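Local coordinates for Pyrsv_gp04 (Pyrobaculum spherical virus, PDB 2VXZ), which is of unknown function but probably acts as a viral transcriptional regulator that binds DNA, at residues Gly60-Val65 against Thr124-Ser129; Arg81-Leu86 against Lys112-Ile117. All blocks are in the same frame, centred on the assembly; numbering follows the deposited sequence.

Contact 1: Gly60-Val65 against Thr124-Ser129; sequences GNVALV and TAIILS
The tip of a β-hairpin, of the kind that forms the wing in winged-helix proteins, meets the N-terminal turns of helix 125-139 here, with Asn-61 beside Ser-129 and Val-62 beside Ile-126. Gly-60 and Asn-61 make the tight turn between strands 55-59 and 62-66; the positive phi of Gly-60 (73°) is one that glycine adopts readily, and it lets the chain reverse within two residues. The polar half of the contact is a small network. Ser-129 OG lies anti to its own backbone nitrogen (chi1 -176°), which carries it out from the helix to within 3.0 Å of Asn-61 OD1, where its proton may be donated, though another acceptor competes for it. One water ties the same two residues together by another path: it accepts from Asn-61 N at 2.7 Å and is also hydrogen-bonded to Ser-129 OG at 3.3 Å. Next to this network, the apolar half consists of two methyl groups, Val-62 CG1 and Ile-126 CG2, 4.0 Å apart on side chains that cross obliquely. The helical turn that receives the hairpin is itself well defined: Thr-124 takes the N-cap, and its OG1 accepts from Ile-127 N at 3.1 Å in a nearly straight bond (169°). Behind the tip, Leu-64 turns to the interior against Tyr-72, Leu-75 and Ile-117, while Ile-127 packs on Ile-118 and Ile-120. With no charged pair and a single methyl contact, the hairpin rests on the helix largely through one hydroxyl, one side-chain carbonyl and a water, a small surface contact with one bridging solvent molecule.

Contact 2: Arg81-Leu86 against Lys112-Ile117; sequences REVERL and KFFSSI
Two neighbouring phenylalanine rings receive Glu-82 and Val-83 from helix 69-89. The Phe-114 ring carries Phe-113 CD2 over one face, 3.9 Å above its plane and offset toward the rim; the Phe-113 ring in turn has Ile-117 CD1 over one of its faces, likewise near the rim. At the edge of the Arg-85 guanidinium, in its plane, lies the carboxylate carbon of Glu-82. The methylenes of Glu-82 do the touching across the helices: CG comes obliquely to Phe-113 CD2 at 3.8 Å, and CB reaches Phe-114 CE1 at 3.9 Å. Val-83 CG2 adds a looser approach to Phe-114 CZ at 4.4 Å. A bend at chi2 (-70°) directs the Glu-82 carboxylate along the helix toward the Arg-85 side chain, where OE1 forms a salt bridge with Arg-85 NH2 at 2.9 Å, the donor standing 36° out of the carboxylate plane. Asp-107 offers Arg-85 a second acidic partner. In the Lys-112 to Ile-117 segment, Phe-113 O accepts from both Ser-116 OG, at 2.6 Å, and Ser-116 N. Leu-134 of helix 125-139 and Ile-104 of helix 97-106 also pack on Phe-114. Glu-82 thus serves two purposes: its aliphatic stem packs on the aromatic pair, while its two carboxylate oxygens are held separately beside this apolar helix-helix interface, OE1 by the Arg-85 salt bridge and OE2 by a hydrogen bond from Gln-109.

Overall arrangement
Contact 1 and contact 2 have centres about 15 Å apart, and contact 2 is nested within the chain loop that contact 1 closes. Strand 62-66 runs on into helix 69-89, and helix 108-115 is followed by helix 125-139, so each contact pairs one member of both successions. They also touch directly: Leu-64 CD2 packs on Ile-117 CG2 at 3.7 Å. Contact 1 joins the probable wing to the C-terminal helical part at the surface, and contact 2 lies within that helical part, consistent with a winged-helix module resting on a helical bundle.

Contact 1: Gly60-Val65 against Thr124-Ser129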
loop_
_atom_site.group_PDB
_atom_site.type_symbol
_atom_site.label_atom_id
_atom_site.label_comp_id
_atom_site.label_asym_id
_atom_site.label_seq_id
_atom_site.Cartn_x
_atom_site.Cartn_y
_atom_site.Cartn_z
ATOM N N GLY A 60 2.316 -1.675 8.464
ATOM C CA GLY A 60 3.717 -1.973 8.714
ATOM C C GLY A 60 4.439 -0.675 9.001
ATOM O O GLY A 60 4.012 0.090 9.863
ATOM N N ASN A 61 5.498 -0.409 8.245
ATOM C CA ASN A 61 6.304 0.798 8.425
ATOM C C ASN A 61 5.873 1.979 7.541
ATOM O O ASN A 61 6.422 3.070 7.675
ATOM C CB ASN A 61 7.784 0.477 8.185
ATOM C CG ASN A 61 8.315 -0.618 9.110
ATOM O OD1 ASN A 61 9.209 -1.376 8.733
ATOM N ND2 ASN A 61 7.770 -0.700 10.322
ATOM N N VAL A 62 4.906 1.770 6.640
ATOM C CA VAL A 62 4.300 2.864 5.867
ATOM C C VAL A 62 2.940 3.204 6.470
ATOM O O VAL A 62 2.348 2.401 7.187
ATOM C CB VAL A 62 4.088 2.521 4.357
ATOM C CG1 VAL A 62 5.266 1.741 3.779
ATOM C CG2 VAL A 62 2.795 1.752 4.144
ATOM N N ALA A 63 2.451 4.399 6.176
ATOM C CA ALA A 63 1.111 4.796 6.581
ATOM C C ALA A 63 0.257 4.924 5.325
ATOM O O ALA A 63 0.684 5.505 4.336
ATOM C CB ALA A 63 1.150 6.107 7.344
ATOM N N LEU A 64 -0.937 4.348 5.349
ATOM C CA LEU A 64 -1.871 4.542 4.247
ATOM C C LEU A 64 -2.798 5.689 4.586
ATOM O O LEU A 64 -3.343 5.737 5.699
ATOM C CB LEU A 64 -2.680 3.274 3.964
ATOM C CG LEU A 64 -1.933 2.184 3.197
ATOM C CD1 LEU A 64 -2.630 0.850 3.351
ATOM C CD2 LEU A 64 -1.787 2.535 1.738
ATOM N N VAL A 65 -2.970 6.605 3.634
ATOM C CA VAL A 65 -3.903 7.731 3.772
ATOM C C VAL A 65 -5.191 7.365 3.054
ATOM O O VAL A 65 -5.164 7.043 1.868
ATOM C CB VAL A 65 -3.311 9.021 3.193
ATOM C CG1 VAL A 65 -4.263 10.213 3.405
ATOM C CG2 VAL A 65 -1.966 9.280 3.814
ATOM N N THR A 124 12.826 -2.313 -2.868
ATOM C CA THR A 124 13.444 -1.608 -1.771
ATOM C C THR A 124 13.082 -2.270 -0.455
ATOM O O THR A 124 12.134 -3.067 -0.373
ATOM C CB THR A 124 12.976 -0.158 -1.729
ATOM O OG1 THR A 124 11.565 -0.140 -1.485
ATOM C CG2 THR A 124 13.306 0.563 -3.044
ATOM N N ALA A 125 13.823 -1.917 0.586
ATOM C CA ALA A 125 13.507 -2.378 1.943
ATOM C C ALA A 125 12.074 -2.001 2.307
ATOM O O ALA A 125 11.350 -2.788 2.906
ATOM C CB ALA A 125 14.472 -1.769 2.951
ATOM N N ILE A 126 11.681 -0.784 1.941
ATOM C CA ILE A 126 10.346 -0.277 2.234
ATOM C C ILE A 126 9.257 -1.117 1.598
ATOM O O ILE A 126 8.316 -1.515 2.286
ATOM C CB ILE A 126 10.188 1.189 1.786
ATOM C CG1 ILE A 126 11.029 2.090 2.689
ATOM C CG2 ILE A 126 8.704 1.618 1.822
ATOM C CD1 ILE A 126 11.148 3.519 2.181
ATOM N N ILE A 127 9.368 -1.392 0.302
ATOM C CA ILE A 127 8.324 -2.168 -0.355
ATOM C C ILE A 127 8.321 -3.621 0.132
ATOM O O ILE A 127 7.260 -4.232 0.239
ATOM C CB ILE A 127 8.392 -2.092 -1.901
ATOM C CG1 ILE A 127 7.075 -2.583 -2.532
ATOM C CG2 ILE A 127 9.521 -2.931 -2.416
ATOM C CD1 ILE A 127 5.817 -1.836 -2.085
ATOM N N LEU A 128 9.487 -4.173 0.452
ATOM C CA LEU A 128 9.514 -5.525 1.009
ATOM C C LEU A 128 8.792 -5.609 2.364
ATOM O O LEU A 128 8.064 -6.562 2.633
ATOM C CB LEU A 128 10.947 -6.037 1.124
ATOM C CG LEU A 128 11.622 -6.329 -0.222
ATOM C CD1 LEU A 128 13.076 -6.679 -0.044
ATOM C CD2 LEU A 128 10.876 -7.462 -0.946
ATOM N N SER A 129 8.985 -4.600 3.206
ATOM C CA SER A 129 8.310 -4.535 4.498
ATOM C C SER A 129 6.791 -4.407 4.318
ATOM O O SER A 129 6.010 -5.030 5.042
ATOM C CB SER A 129 8.870 -3.354 5.303
ATOM O OG SER A 129 8.310 -3.289 6.601
HETATM O O HOH W 1 5.477 -1.808 5.899
#

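Contact 2: Arg81-Leu86 against Lys112-Ile117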
loop_
_atom_site.group_PDB
_atom_site.type_symbol
_atom_site.label_atom_id
_atom_site.label_comp_id
_atom_site.label_asym_id
_atom_site.label_seq_id
_atom_site.Cartn_x
_atom_site.Cartn_y
_atom_site.Cartn_z
ATOM N N ARG A 81 -7.095 -9.966 -2.973
ATOM C CA ARG A 81 -7.519 -10.656 -4.193
ATOM C C ARG A 81 -6.393 -10.750 -5.216
ATOM O O ARG A 81 -6.243 -11.781 -5.876
ATOM C CB ARG A 81 -8.741 -9.978 -4.818
ATOM C CG ARG A 81 -10.017 -10.132 -4.002
ATOM C CD ARG A 81 -11.244 -9.731 -4.795
ATOM N NE ARG A 81 -11.169 -8.346 -5.253
ATOM C CZ ARG A 81 -11.609 -7.277 -4.586
ATOM N NH1 ARG A 81 -12.189 -7.386 -3.393
ATOM N NH2 ARG A 81 -11.462 -6.077 -5.130
ATOM N N GLU A 82 -5.608 -9.678 -5.347
ATOM C CA GLU A 82 -4.490 -9.668 -6.281
ATOM C C GLU A 82 -3.414 -10.650 -5.857
ATOM O O GLU A 82 -2.943 -11.407 -6.682
ATOM C CB GLU A 82 -3.888 -8.273 -6.447
ATOM C CG GLU A 82 -4.773 -7.320 -7.218
ATOM C CD GLU A 82 -4.874 -7.670 -8.688
ATOM O OE1 GLU A 82 -3.850 -7.606 -9.384
ATOM O OE2 GLU A 82 -5.970 -8.033 -9.147
ATOM N N VAL A 83 -3.026 -10.645 -4.576
ATOM C CA VAL A 83 -2.045 -11.624 -4.090
ATOM C C VAL A 83 -2.558 -13.049 -4.343
ATOM O O VAL A 83 -1.830 -13.900 -4.858
ATOM C CB VAL A 83 -1.698 -11.432 -2.595
ATOM C CG1 VAL A 83 -0.791 -12.588 -2.085
ATOM C CG2 VAL A 83 -1.035 -10.070 -2.370
ATOM N N GLU A 84 -3.812 -13.308 -4.005
ATOM C CA GLU A 84 -4.346 -14.661 -4.132
ATOM C C GLU A 84 -4.477 -15.080 -5.583
ATOM O O GLU A 84 -4.288 -16.259 -5.900
ATOM C CB GLU A 84 -5.679 -14.789 -3.396
ATOM C CG GLU A 84 -5.512 -14.609 -1.894
ATOM C CD GLU A 84 -6.616 -15.233 -1.122
ATOM O OE1 GLU A 84 -7.728 -14.666 -1.135
ATOM O OE2 GLU A 84 -6.362 -16.307 -0.521
ATOM N N ARG A 85 -4.768 -14.129 -6.474
ATOM C CA ARG A 85 -4.782 -14.433 -7.917
ATOM C C ARG A 85 -3.389 -14.850 -8.410
ATOM O O ARG A 85 -3.243 -15.832 -9.162
ATOM C CB ARG A 85 -5.294 -13.250 -8.738
ATOM C CG ARG A 85 -5.339 -13.541 -10.238
ATOM C CD ARG A 85 -5.915 -12.414 -11.031
ATOM N NE ARG A 85 -5.130 -11.206 -10.869
ATOM C CZ ARG A 85 -3.994 -10.934 -11.513
ATOM N NH1 ARG A 85 -3.478 -11.775 -12.400
ATOM N NH2 ARG A 85 -3.377 -9.793 -11.273
ATOM N N LEU A 86 -2.374 -14.096 -8.004
ATOM C CA LEU A 86 -1.001 -14.411 -8.393
ATOM C C LEU A 86 -0.548 -15.761 -7.812
ATOM O O LEU A 86 0.174 -16.520 -8.469
ATOM C CB LEU A 86 -0.047 -13.294 -7.977
ATOM C CG LEU A 86 -0.263 -11.929 -8.614
ATOM C CD1 LEU A 86 0.643 -10.868 -7.942
ATOM C CD2 LEU A 86 -0.062 -11.977 -10.124
ATOM N N LYS A 112 -0.127 -2.306 -12.168
ATOM C CA LYS A 112 -0.973 -1.112 -12.257
ATOM C C LYS A 112 -1.699 -0.849 -10.942
ATOM O O LYS A 112 -1.734 0.281 -10.469
ATOM C CB LYS A 112 -1.991 -1.244 -13.389
ATOM C CG LYS A 112 -2.891 -0.024 -13.566
ATOM C CD LYS A 112 -3.878 -0.212 -14.695
ATOM C CE LYS A 112 -5.057 0.770 -14.607
ATOM N NZ LYS A 112 -4.649 2.164 -14.907
ATOM N N PHE A 113 -2.280 -1.894 -10.368
ATOM C CA PHE A 113 -3.013 -1.767 -9.112
ATOM C C PHE A 113 -2.110 -1.306 -7.972
ATOM O O PHE A 113 -2.373 -0.298 -7.321
ATOM C CB PHE A 113 -3.681 -3.085 -8.752
ATOM C CG PHE A 113 -4.428 -3.046 -7.451
ATOM C CD1 PHE A 113 -5.588 -2.301 -7.325
ATOM C CD2 PHE A 113 -3.969 -3.747 -6.350
ATOM C CE1 PHE A 113 -6.278 -2.268 -6.114
ATOM C CE2 PHE A 113 -4.659 -3.719 -5.150
ATOM C CZ PHE A 113 -5.796 -2.976 -5.030
ATOM N N PHE A 114 -1.033 -2.042 -7.734
ATOM C CA PHE A 114 -0.158 -1.703 -6.614
ATOM C C PHE A 114 0.546 -0.350 -6.810
ATOM O O PHE A 114 0.749 0.373 -5.849
ATOM C CB PHE A 114 0.837 -2.840 -6.307
ATOM C CG PHE A 114 0.242 -3.952 -5.487
ATOM C CD1 PHE A 114 -0.269 -5.080 -6.097
ATOM C CD2 PHE A 114 0.163 -3.854 -4.108
ATOM C CE1 PHE A 114 -0.838 -6.098 -5.351
ATOM C CE2 PHE A 114 -0.394 -4.880 -3.349
ATOM C CZ PHE A 114 -0.903 -5.999 -3.974
ATOM N N SER A 115 0.915 0.005 -8.040
ATOM C CA SER A 115 1.632 1.280 -8.249
ATOM C C SER A 115 0.718 2.490 -8.036
ATOM O O SER A 115 1.201 3.607 -7.831
ATOM C CB SER A 115 2.266 1.340 -9.631
ATOM O OG SER A 115 1.278 1.398 -10.613
ATOM N N SER A 116 -0.596 2.264 -8.046
ATOM C CA SER A 116 -1.555 3.321 -7.706
ATOM C C SER A 116 -1.746 3.489 -6.188
ATOM O O SER A 116 -2.493 4.379 -5.751
ATOM C CB SER A 116 -2.900 3.084 -8.404
ATOM O OG SER A 116 -3.582 1.952 -7.887
ATOM N N ILE A 117 -1.083 2.648 -5.390
ATOM C CA ILE A 117 -1.135 2.704 -3.922
ATOM C C ILE A 117 0.196 3.183 -3.316
ATOM O O ILE A 117 0.220 3.956 -2.361
ATOM C CB ILE A 117 -1.427 1.293 -3.319
ATOM C CG1 ILE A 117 -2.721 0.697 -3.882
ATOM C CG2 ILE A 117 -1.486 1.350 -1.767
ATOM C CD1 ILE A 117 -2.932 -0.796 -3.552
#